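Local structure of extracellular solute-binding protein family 5 (Brucella melitensis, 4ONY) at residues R351-W356 against T391-V396; F434-M439 against L459-E464; E498-W503 against A526-L531; D521-A526 against D548-S553. The protein probably serves as the periplasmic substrate-binding component of an ABC transporter, capturing a solute, perhaps a peptide, for delivery to the membrane complex. One frame throughout, in Å; residues are numbered along the deposited sequence.

Contact 1: residues R351-W356 against T391-V396; sequences RTQSFW and TWHPPV
Q353 and H393 meet through one hydrogen bond: H393 ND1 donates to Q353 OE1 at 2.7 Å. The donor lies in the carbonyl plane on a lone pair of OE1, and OE1 lies almost exactly in the imidazole plane, although the amide and ring planes are turned 43° apart. Q353 has CG anti to its carbonyl carbon (chi1 -53°) and an extended chain beyond it, long enough to carry the amide across. On the way, Q353 CG packs 3.6 Å from P394 CD, the two side chains crossing at about a right angle. A proline suits this place because its ring offers an apolar flank without an N-H that would need a partner. The same ring serves R351, whose guanidinium takes P394 CB over one face, 3.6 Å from NH1 and toward the rim. In the guanidinium plane, NH1 gives a hydrogen bond to a water that may in turn donate to P395 O, while R351 NH2 is hydrogen-bonded to the backbone O of P559. W392 brings the edge of its indole to Q353 O, 3.4 Å from CZ3. Two loops are joined here: the one leaving strand 350-351, an edge strand of its mixed sheet, and the one between helices 385-389 and 404-416. Helix 337-344 adds F337 against R351, and D386 and V387 of helix 385-389 touch W392.

Contact 2: residues F434-M439 against L459-E464; sequences FAFEIM and LGIAVE
V463 and F436 lie side by side and point the same way from neighbouring strands, with V463 CG2 over one face of the phenyl ring. The methyl is 4.2 Å from the ring centroid and 23° off the normal, a CH-pi contact displaced toward the rim. The other methyl, V463 CG1, turns to I438 and meets CD1 at 3.7 Å. A beta-branched valine thus serves two neighbours at once. F434 and I461 also run side by side, F434 CD2 reaching I461 CG2 at 3.6 Å, and that same CG2 touches F436 CE2. These residues build the buried side, where F322 adds an edge-to-face ring to F436. A435, A462, E437 and E464 occupy the other face. There E437 OE2 and E464 OE1, 4.6 Å apart and of like charge, share a water that donates to both, which probably eases their repulsion; E437 OE1 is paired with R476. The backbones are joined by four hydrogen bonds, from A462 N to F434 O at one end to I438 N to E464 O (2.7 Å) at the other. G460, with positive phi, ends helix 443-458 in a Schellman motif and lets the chain turn into its strand. Strand 435-440, helix 443-458 and strand 462-467 make a beta-alpha-beta crossover, whose two parallel strands lie adjacent at one margin of a mixed sheet.

Contact 3: residues E498-W503 against A526-L531; sequences EQWLRW and AMIEAL
I528 packs against W500 and Q499, each atom from CB outward meeting one or both. From CB, which is 4.1 Å from W500 CH2, the side chain forks. CG2, anti to the backbone N, rises over the indole of W500 and sits above the centre of the six-membered ring, 3.6 Å from its centroid and 15° off the normal. This is a CH-pi contact, with CE2 the nearest ring atom at 3.5 Å. The other branch begins at CG1, anti to the carbonyl carbon (chi1 -65°), which passes Q499 CB at 4.1 Å. In this antiparallel helix-helix packing the directions of segments 499-503 and 526-531 differ by 167° and the axes come no closer than 10.7 Å, so large side chains span the interval. A tryptophan offers a broad apolar face, and an isoleucine two branches to work on it. At the tip, CD1 approaches Q499 O at 3.8 Å, W500 CE3 and, more distantly, W503 CB. E529 meets the edge of the same indole: its CG lies in the ring plane, 3.8 Å from W500 CH2. W500 also touches D525 and L532 of helix 522-533, and W503 stacks edge-to-face with F355.

Contact 4: residues D521-A526 against D548-S553; sequences DPAVDA and DRVLIS
V524 presses its CG2 methyl against CG1 of V550, 3.6 Å away, the two side chains crossing obliquely. The pair belongs to an antiparallel helix-helix packing in which successive helices, 522-533 and 537-553, form a helical hairpin. Over the short segments considered here, the axes come within 9.6 Å, and their directions differ by 154°. Both valines take the same conformation, with CG1 anti to the backbone N (chi1 166° for V524, 175° for V550). In V524 it is the other branch, CG2, anti to the carbonyl carbon, that does the touching, whereas in V550 it is CG1. V524 CG2 also meets L551 CD2 at 4.2 Å, the V524 and L551 side chains crossing at about a right angle, so one methyl serves two residues of the opposing helix. A523 puts its CB 4.3 Å from V550 CG1. Its small side chain suits a position facing the partner helix, where F379 and A382 also touch it. No hydrogen bond links the two segments, and the join is essentially apolar. W503 of helix 499-503 touches both V524 and L551, adding an aromatic ring beside the aliphatic groups. Polar groups secure the helices separately. S553 OG donates to R549 O at 2.8 Å, reaching it from the face of the carbonyl plane opposite to that used by S553 N, and S553 OG is also hydrogen-bonded to R384 N. At the start of the other helix D521 is the N-cap: A523 N donates to D521 OD1 at 2.9 Å, approaching from above the carboxylate plane.

From the N terminus, contact 1 comes first, closing a loop of 34 residues, 12 of them helical, beyond strand 350-351. Contact 2 follows in series, bringing together the two strands on either side of helix 443-458. Contacts 3 and 4 come later and cross: their segments alternate along the chain, both use helix 522-533, and they share A526. Their centres lie 9 Å apart, with M527 packing against V550. Contact 1 reaches this helical group as well, for W392 packs on I552 while S354 and F355 probably hydrogen-bond to D548. Contact 2 stands apart at the sheet margin, about 11 Å from contact 1 between nearest atoms.

Contact 1: residues R351-W356 against T391-V396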
# COMPACT_ATOMS: atom_id res chain seq x y z
N ARG A 351 -7.34 3.84 17.10
CA ARG A 351 -8.01 2.58 16.85
C ARG A 351 -8.36 2.45 15.36
O ARG A 351 -8.89 3.38 14.76
CB ARG A 351 -9.32 2.49 17.66
CG ARG A 351 -9.94 1.08 17.62
CD ARG A 351 -9.14 0.05 18.41
NE ARG A 351 -9.52 -1.34 18.12
CZ ARG A 351 -10.39 -2.09 18.86
NH1 ARG A 351 -11.00 -1.60 19.92
NH2 ARG A 351 -10.61 -3.34 18.51
N THR A 352 -8.11 1.29 14.79
CA THR A 352 -8.52 1.01 13.42
C THR A 352 -9.92 0.40 13.49
O THR A 352 -10.19 -0.48 14.29
CB THR A 352 -7.54 0.01 12.76
OG1 THR A 352 -6.23 0.61 12.63
CG2 THR A 352 -8.05 -0.40 11.41
N GLN A 353 -10.80 0.86 12.63
CA GLN A 353 -12.18 0.38 12.60
C GLN A 353 -12.61 -0.24 11.23
O GLN A 353 -13.46 -1.07 11.23
CB GLN A 353 -13.13 1.54 12.91
CG GLN A 353 -12.82 2.30 14.19
CD GLN A 353 -13.87 3.35 14.45
OE1 GLN A 353 -15.00 3.07 14.78
NE2 GLN A 353 -13.52 4.57 14.19
N SER A 354 -12.06 0.25 10.12
CA SER A 354 -12.47 -0.11 8.77
C SER A 354 -11.29 -0.78 8.04
O SER A 354 -10.14 -0.46 8.34
CB SER A 354 -12.81 1.17 8.02
OG SER A 354 -13.02 0.99 6.61
N PHE A 355 -11.62 -1.59 7.04
CA PHE A 355 -10.62 -2.11 6.13
C PHE A 355 -10.13 -1.06 5.12
O PHE A 355 -9.21 -1.34 4.39
CB PHE A 355 -11.16 -3.36 5.44
CG PHE A 355 -11.37 -4.52 6.39
CD1 PHE A 355 -10.36 -5.38 6.65
CD2 PHE A 355 -12.56 -4.69 7.04
CE1 PHE A 355 -10.52 -6.43 7.51
CE2 PHE A 355 -12.74 -5.73 7.93
CZ PHE A 355 -11.72 -6.61 8.16
N TRP A 356 -10.74 0.14 5.11
CA TRP A 356 -10.21 1.27 4.35
C TRP A 356 -10.09 2.47 5.30
O TRP A 356 -10.36 3.61 4.94
CB TRP A 356 -11.06 1.56 3.08
CG TRP A 356 -10.80 0.50 2.04
CD1 TRP A 356 -9.82 0.50 1.07
CD2 TRP A 356 -11.46 -0.77 1.92
NE1 TRP A 356 -9.83 -0.69 0.36
CE2 TRP A 356 -10.82 -1.49 0.86
CE3 TRP A 356 -12.52 -1.37 2.61
CZ2 TRP A 356 -11.22 -2.75 0.48
CZ3 TRP A 356 -12.92 -2.63 2.23
CH2 TRP A 356 -12.26 -3.32 1.17
N THR A 391 -23.61 3.51 12.89
CA THR A 391 -23.48 3.74 14.33
C THR A 391 -22.52 2.77 15.00
O THR A 391 -22.24 2.90 16.18
CB THR A 391 -24.86 3.63 15.04
OG1 THR A 391 -25.39 2.32 14.83
CG2 THR A 391 -25.83 4.70 14.49
N TRP A 392 -22.02 1.78 14.27
CA TRP A 392 -21.06 0.82 14.82
C TRP A 392 -19.65 1.41 15.00
O TRP A 392 -19.11 2.04 14.09
CB TRP A 392 -20.95 -0.42 13.90
CG TRP A 392 -19.90 -1.35 14.41
CD1 TRP A 392 -20.03 -2.27 15.44
CD2 TRP A 392 -18.54 -1.39 14.00
NE1 TRP A 392 -18.82 -2.85 15.67
CE2 TRP A 392 -17.89 -2.35 14.79
CE3 TRP A 392 -17.80 -0.70 13.04
CZ2 TRP A 392 -16.54 -2.66 14.63
CZ3 TRP A 392 -16.44 -0.99 12.88
CH2 TRP A 392 -15.82 -1.96 13.67
N HIS A 393 -19.06 1.15 16.16
CA HIS A 393 -17.65 1.32 16.41
C HIS A 393 -17.21 0.22 17.39
O HIS A 393 -18.00 -0.26 18.20
CB HIS A 393 -17.32 2.70 17.02
CG HIS A 393 -17.95 3.82 16.26
ND1 HIS A 393 -17.37 4.36 15.12
CD2 HIS A 393 -19.16 4.41 16.38
CE1 HIS A 393 -18.17 5.28 14.62
NE2 HIS A 393 -19.27 5.31 15.36
N PRO A 394 -15.93 -0.17 17.30
CA PRO A 394 -15.43 -1.04 18.32
C PRO A 394 -15.60 -0.36 19.69
O PRO A 394 -15.57 0.86 19.77
CB PRO A 394 -13.95 -1.14 17.97
CG PRO A 394 -13.82 -0.72 16.57
CD PRO A 394 -14.89 0.30 16.38
N PRO A 395 -15.73 -1.16 20.76
CA PRO A 395 -15.77 -0.59 22.11
C PRO A 395 -14.62 0.35 22.45
O PRO A 395 -13.46 0.07 22.11
CB PRO A 395 -15.66 -1.81 23.04
CG PRO A 395 -15.90 -2.98 22.20
CD PRO A 395 -15.61 -2.63 20.78
N VAL A 396 -14.94 1.44 23.14
CA VAL A 396 -13.96 2.33 23.77
C VAL A 396 -14.09 2.08 25.27
O VAL A 396 -15.15 2.28 25.84
CB VAL A 396 -14.25 3.79 23.42
CG1 VAL A 396 -13.32 4.76 24.18
CG2 VAL A 396 -14.16 4.03 21.88
O HOH W 1 -11.40 1.37 20.84

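Contact 2: residues F434-M439 against L459-E464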
# COMPACT_ATOMS: atom_id res chain seq x y z
N PHE A 434 -13.48 -23.52 26.74
CA PHE A 434 -13.14 -22.80 25.51
C PHE A 434 -11.67 -22.39 25.58
O PHE A 434 -11.24 -21.71 26.52
CB PHE A 434 -14.03 -21.57 25.31
CG PHE A 434 -13.94 -20.97 23.94
CD1 PHE A 434 -14.17 -21.75 22.82
CD2 PHE A 434 -13.64 -19.65 23.74
CE1 PHE A 434 -14.11 -21.22 21.52
CE2 PHE A 434 -13.59 -19.10 22.47
CZ PHE A 434 -13.81 -19.88 21.34
N ALA A 435 -10.91 -22.79 24.58
CA ALA A 435 -9.49 -22.56 24.53
C ALA A 435 -9.02 -22.46 23.08
O ALA A 435 -9.58 -23.11 22.22
CB ALA A 435 -8.79 -23.70 25.21
N PHE A 436 -8.00 -21.65 22.84
CA PHE A 436 -7.43 -21.57 21.53
C PHE A 436 -6.02 -21.03 21.58
O PHE A 436 -5.55 -20.58 22.65
CB PHE A 436 -8.29 -20.74 20.57
CG PHE A 436 -8.42 -19.29 20.92
CD1 PHE A 436 -7.57 -18.34 20.34
CD2 PHE A 436 -9.49 -18.83 21.69
CE1 PHE A 436 -7.74 -17.00 20.60
CE2 PHE A 436 -9.68 -17.49 21.93
CZ PHE A 436 -8.79 -16.57 21.39
N GLU A 437 -5.33 -21.12 20.46
CA GLU A 437 -3.94 -20.68 20.34
C GLU A 437 -3.80 -19.42 19.48
O GLU A 437 -4.36 -19.34 18.37
CB GLU A 437 -3.10 -21.80 19.71
CG GLU A 437 -1.64 -21.47 19.47
CD GLU A 437 -0.97 -22.55 18.68
OE1 GLU A 437 -1.00 -22.53 17.45
OE2 GLU A 437 -0.35 -23.43 19.29
N ILE A 438 -3.01 -18.47 19.93
CA ILE A 438 -2.56 -17.37 19.07
C ILE A 438 -1.11 -17.63 18.63
O ILE A 438 -0.19 -17.67 19.49
CB ILE A 438 -2.65 -16.01 19.76
CG1 ILE A 438 -4.09 -15.74 20.24
CG2 ILE A 438 -2.22 -14.91 18.79
CD1 ILE A 438 -4.25 -14.46 21.03
N MET A 439 -0.90 -17.85 17.33
CA MET A 439 0.44 -18.06 16.80
C MET A 439 1.03 -16.68 16.49
O MET A 439 0.46 -15.88 15.67
CB MET A 439 0.41 -18.92 15.54
CG MET A 439 1.81 -19.26 14.98
SD MET A 439 1.85 -20.43 13.58
CE MET A 439 0.97 -19.44 12.29
N LEU A 459 -12.94 -13.69 31.14
CA LEU A 459 -14.21 -14.36 30.83
C LEU A 459 -14.19 -15.90 30.91
O LEU A 459 -15.11 -16.55 30.46
CB LEU A 459 -14.70 -13.95 29.42
CG LEU A 459 -15.87 -12.99 29.42
CD1 LEU A 459 -15.34 -11.62 29.71
CD2 LEU A 459 -16.56 -12.98 28.06
N GLY A 460 -13.11 -16.46 31.43
CA GLY A 460 -12.96 -17.88 31.52
C GLY A 460 -12.43 -18.57 30.26
O GLY A 460 -12.57 -19.79 30.13
N ILE A 461 -11.80 -17.81 29.38
CA ILE A 461 -11.27 -18.38 28.15
C ILE A 461 -9.74 -18.60 28.24
O ILE A 461 -9.01 -17.69 28.58
CB ILE A 461 -11.57 -17.47 26.96
CG1 ILE A 461 -13.07 -17.22 26.90
CG2 ILE A 461 -11.03 -18.08 25.66
CD1 ILE A 461 -13.46 -16.18 25.90
N ALA A 462 -9.27 -19.80 27.94
CA ALA A 462 -7.87 -20.11 28.04
C ALA A 462 -7.20 -19.88 26.65
O ALA A 462 -7.58 -20.46 25.65
CB ALA A 462 -7.69 -21.54 28.50
N VAL A 463 -6.19 -19.05 26.61
CA VAL A 463 -5.50 -18.76 25.38
C VAL A 463 -4.05 -19.08 25.46
O VAL A 463 -3.41 -18.65 26.39
CB VAL A 463 -5.63 -17.25 25.08
CG1 VAL A 463 -4.89 -16.88 23.81
CG2 VAL A 463 -7.09 -16.87 24.97
N GLU A 464 -3.52 -19.85 24.52
CA GLU A 464 -2.09 -20.19 24.48
C GLU A 464 -1.39 -19.29 23.47
O GLU A 464 -1.89 -19.10 22.36
CB GLU A 464 -1.93 -21.66 24.07
CG GLU A 464 -2.67 -22.64 25.00
CD GLU A 464 -2.91 -23.99 24.36
OE1 GLU A 464 -2.63 -24.24 23.15
OE2 GLU A 464 -3.43 -24.84 25.08
O HOH W 2 -11.56 -22.19 29.27
O HOH W 3 -0.35 -24.03 21.75

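Contact 3: residues E498-W503 against A526-L531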
# COMPACT_ATOMS: atom_id res chain seq x y z
N GLU A 498 -6.86 -8.05 -6.66
CA GLU A 498 -6.25 -8.66 -5.46
C GLU A 498 -7.30 -8.98 -4.36
O GLU A 498 -7.08 -9.85 -3.51
CB GLU A 498 -5.08 -7.81 -4.95
CG GLU A 498 -5.46 -6.57 -4.13
CD GLU A 498 -6.19 -5.50 -4.94
OE1 GLU A 498 -6.01 -5.45 -6.18
OE2 GLU A 498 -6.95 -4.70 -4.33
N GLN A 499 -8.47 -8.34 -4.39
CA GLN A 499 -9.46 -8.63 -3.39
C GLN A 499 -9.94 -10.09 -3.43
O GLN A 499 -10.27 -10.66 -2.39
CB GLN A 499 -10.64 -7.67 -3.46
CG GLN A 499 -10.33 -6.18 -3.30
CD GLN A 499 -9.65 -5.82 -1.99
OE1 GLN A 499 -8.56 -5.25 -2.00
NE2 GLN A 499 -10.23 -6.16 -0.89
N TRP A 500 -9.96 -10.72 -4.62
CA TRP A 500 -10.34 -12.11 -4.72
C TRP A 500 -9.47 -13.05 -3.88
O TRP A 500 -9.99 -14.01 -3.35
CB TRP A 500 -10.30 -12.61 -6.19
CG TRP A 500 -11.36 -12.03 -7.08
CD1 TRP A 500 -11.17 -11.28 -8.21
CD2 TRP A 500 -12.78 -12.16 -6.92
NE1 TRP A 500 -12.38 -10.91 -8.73
CE2 TRP A 500 -13.38 -11.48 -7.98
CE3 TRP A 500 -13.60 -12.81 -5.98
CZ2 TRP A 500 -14.78 -11.42 -8.15
CZ3 TRP A 500 -14.99 -12.74 -6.14
CH2 TRP A 500 -15.57 -12.05 -7.23
N LEU A 501 -8.17 -12.83 -3.82
CA LEU A 501 -7.29 -13.74 -3.10
C LEU A 501 -7.24 -13.45 -1.60
O LEU A 501 -6.75 -14.28 -0.82
CB LEU A 501 -5.89 -13.80 -3.72
CG LEU A 501 -5.85 -14.72 -4.96
CD1 LEU A 501 -4.58 -14.50 -5.77
CD2 LEU A 501 -5.95 -16.21 -4.59
N ARG A 502 -7.79 -12.31 -1.20
CA ARG A 502 -7.93 -11.99 0.20
C ARG A 502 -9.21 -12.49 0.80
O ARG A 502 -9.22 -12.92 1.95
CB ARG A 502 -7.95 -10.49 0.41
CG ARG A 502 -6.66 -9.81 0.07
CD ARG A 502 -6.77 -8.31 0.30
NE ARG A 502 -5.50 -7.70 -0.09
CZ ARG A 502 -5.21 -6.42 0.05
NH1 ARG A 502 -6.10 -5.59 0.55
NH2 ARG A 502 -4.04 -5.98 -0.36
N TRP A 503 -10.30 -12.32 0.06
CA TRP A 503 -11.66 -12.48 0.59
C TRP A 503 -12.61 -13.39 -0.22
O TRP A 503 -13.69 -13.75 0.27
CB TRP A 503 -12.34 -11.11 0.67
CG TRP A 503 -11.58 -10.05 1.37
CD1 TRP A 503 -11.07 -8.91 0.84
CD2 TRP A 503 -11.29 -10.01 2.78
NE1 TRP A 503 -10.46 -8.16 1.85
CE2 TRP A 503 -10.60 -8.80 3.03
CE3 TRP A 503 -11.56 -10.86 3.84
CZ2 TRP A 503 -10.16 -8.44 4.30
CZ3 TRP A 503 -11.14 -10.49 5.14
CH2 TRP A 503 -10.44 -9.29 5.34
N ALA A 526 -20.12 -10.86 -4.20
CA ALA A 526 -20.95 -9.90 -4.97
C ALA A 526 -20.45 -8.44 -4.84
O ALA A 526 -20.50 -7.68 -5.81
CB ALA A 526 -22.40 -9.98 -4.53
N MET A 527 -19.96 -8.04 -3.66
CA MET A 527 -19.44 -6.68 -3.51
C MET A 527 -18.11 -6.49 -4.28
O MET A 527 -17.85 -5.44 -4.80
CB MET A 527 -19.28 -6.29 -2.03
CG MET A 527 -20.60 -6.23 -1.25
SD MET A 527 -22.02 -5.40 -2.01
CE MET A 527 -22.84 -6.76 -2.81
N ILE A 528 -17.29 -7.54 -4.34
CA ILE A 528 -16.06 -7.50 -5.14
C ILE A 528 -16.44 -7.35 -6.64
O ILE A 528 -15.85 -6.52 -7.38
CB ILE A 528 -15.16 -8.73 -4.93
CG1 ILE A 528 -14.63 -8.76 -3.49
CG2 ILE A 528 -13.96 -8.73 -5.91
CD1 ILE A 528 -13.98 -10.09 -3.12
N GLU A 529 -17.43 -8.12 -7.07
CA GLU A 529 -17.90 -7.97 -8.46
C GLU A 529 -18.36 -6.54 -8.73
O GLU A 529 -18.04 -5.98 -9.75
CB GLU A 529 -19.03 -8.94 -8.79
CG GLU A 529 -18.59 -10.39 -8.77
CD GLU A 529 -19.73 -11.37 -8.76
OE1 GLU A 529 -20.83 -11.00 -9.30
OE2 GLU A 529 -19.49 -12.51 -8.25
N ALA A 530 -19.11 -5.97 -7.78
CA ALA A 530 -19.65 -4.64 -7.95
C ALA A 530 -18.53 -3.60 -8.01
O ALA A 530 -18.58 -2.72 -8.83
CB ALA A 530 -20.61 -4.31 -6.82
N LEU A 531 -17.52 -3.71 -7.15
CA LEU A 531 -16.45 -2.70 -7.20
C LEU A 531 -15.64 -2.83 -8.48
O LEU A 531 -15.19 -1.82 -9.05
CB LEU A 531 -15.57 -2.65 -5.94
CG LEU A 531 -14.61 -3.81 -5.68
CD1 LEU A 531 -13.26 -3.56 -6.32
CD2 LEU A 531 -14.41 -4.06 -4.22

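Contact 4: residues D521-A526 against D548-S553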
# COMPACT_ATOMS: atom_id res chain seq x y z
N ASP A 521 -18.45 -16.16 1.32
CA ASP A 521 -19.77 -15.61 1.52
C ASP A 521 -20.14 -15.00 0.18
O ASP A 521 -19.45 -14.14 -0.33
CB ASP A 521 -19.76 -14.53 2.59
CG ASP A 521 -21.15 -13.99 2.90
OD1 ASP A 521 -22.08 -14.18 2.10
OD2 ASP A 521 -21.29 -13.31 3.95
N PRO A 522 -21.25 -15.47 -0.39
CA PRO A 522 -21.68 -14.84 -1.64
C PRO A 522 -21.85 -13.32 -1.56
O PRO A 522 -21.77 -12.66 -2.59
CB PRO A 522 -23.03 -15.51 -1.92
CG PRO A 522 -23.00 -16.81 -1.15
CD PRO A 522 -22.13 -16.57 0.06
N ALA A 523 -22.14 -12.75 -0.39
CA ALA A 523 -22.28 -11.27 -0.31
C ALA A 523 -20.93 -10.62 -0.54
O ALA A 523 -20.84 -9.57 -1.20
CB ALA A 523 -22.88 -10.83 1.01
N VAL A 524 -19.87 -11.22 -0.00
CA VAL A 524 -18.52 -10.68 -0.20
C VAL A 524 -18.20 -10.76 -1.68
O VAL A 524 -17.75 -9.78 -2.29
CB VAL A 524 -17.47 -11.46 0.62
CG1 VAL A 524 -16.05 -11.13 0.15
CG2 VAL A 524 -17.62 -11.23 2.12
N ASP A 525 -18.40 -11.93 -2.27
CA ASP A 525 -18.10 -12.10 -3.69
C ASP A 525 -18.85 -11.08 -4.52
O ASP A 525 -18.29 -10.49 -5.44
CB ASP A 525 -18.43 -13.50 -4.18
CG ASP A 525 -17.56 -14.59 -3.51
OD1 ASP A 525 -16.58 -14.33 -2.81
OD2 ASP A 525 -17.89 -15.76 -3.68
N ALA A 526 -20.12 -10.86 -4.20
CA ALA A 526 -20.95 -9.90 -4.97
C ALA A 526 -20.45 -8.44 -4.84
O ALA A 526 -20.50 -7.68 -5.81
CB ALA A 526 -22.40 -9.98 -4.53
N ASP A 548 -16.76 -3.20 2.75
CA ASP A 548 -16.31 -2.91 4.10
C ASP A 548 -17.37 -3.33 5.13
O ASP A 548 -17.06 -3.99 6.14
CB ASP A 548 -15.96 -1.41 4.23
CG ASP A 548 -15.21 -1.08 5.50
OD1 ASP A 548 -14.29 -1.83 5.85
OD2 ASP A 548 -15.46 -0.02 6.10
N ARG A 549 -18.62 -3.01 4.85
CA ARG A 549 -19.73 -3.27 5.79
C ARG A 549 -19.90 -4.77 6.01
O ARG A 549 -20.10 -5.23 7.13
CB ARG A 549 -21.04 -2.68 5.32
CG ARG A 549 -21.08 -1.16 5.30
CD ARG A 549 -22.46 -0.61 4.94
NE ARG A 549 -22.33 0.75 4.43
CZ ARG A 549 -22.22 1.85 5.19
NH1 ARG A 549 -22.28 1.81 6.52
NH2 ARG A 549 -21.99 2.99 4.57
N VAL A 550 -19.78 -5.53 4.92
CA VAL A 550 -19.92 -6.97 5.02
C VAL A 550 -18.78 -7.61 5.82
O VAL A 550 -19.01 -8.54 6.64
CB VAL A 550 -20.01 -7.62 3.63
CG1 VAL A 550 -20.04 -9.15 3.77
CG2 VAL A 550 -21.23 -7.10 2.85
N LEU A 551 -17.56 -7.12 5.58
CA LEU A 551 -16.39 -7.66 6.21
C LEU A 551 -16.36 -7.36 7.72
O LEU A 551 -16.09 -8.25 8.54
CB LEU A 551 -15.12 -7.13 5.53
CG LEU A 551 -14.84 -7.56 4.11
CD1 LEU A 551 -13.63 -6.82 3.55
CD2 LEU A 551 -14.61 -9.07 4.01
N ILE A 552 -16.69 -6.13 8.08
CA ILE A 552 -16.83 -5.75 9.48
C ILE A 552 -17.90 -6.61 10.17
O ILE A 552 -17.72 -7.04 11.32
CB ILE A 552 -17.22 -4.28 9.64
CG1 ILE A 552 -16.05 -3.37 9.22
CG2 ILE A 552 -17.62 -3.97 11.10
CD1 ILE A 552 -16.48 -1.94 8.90
N SER A 553 -19.02 -6.86 9.46
CA SER A 553 -20.17 -7.57 10.01
C SER A 553 -19.91 -9.07 10.18
O SER A 553 -20.66 -9.74 10.87
CB SER A 553 -21.41 -7.36 9.15
OG SER A 553 -21.81 -6.00 9.15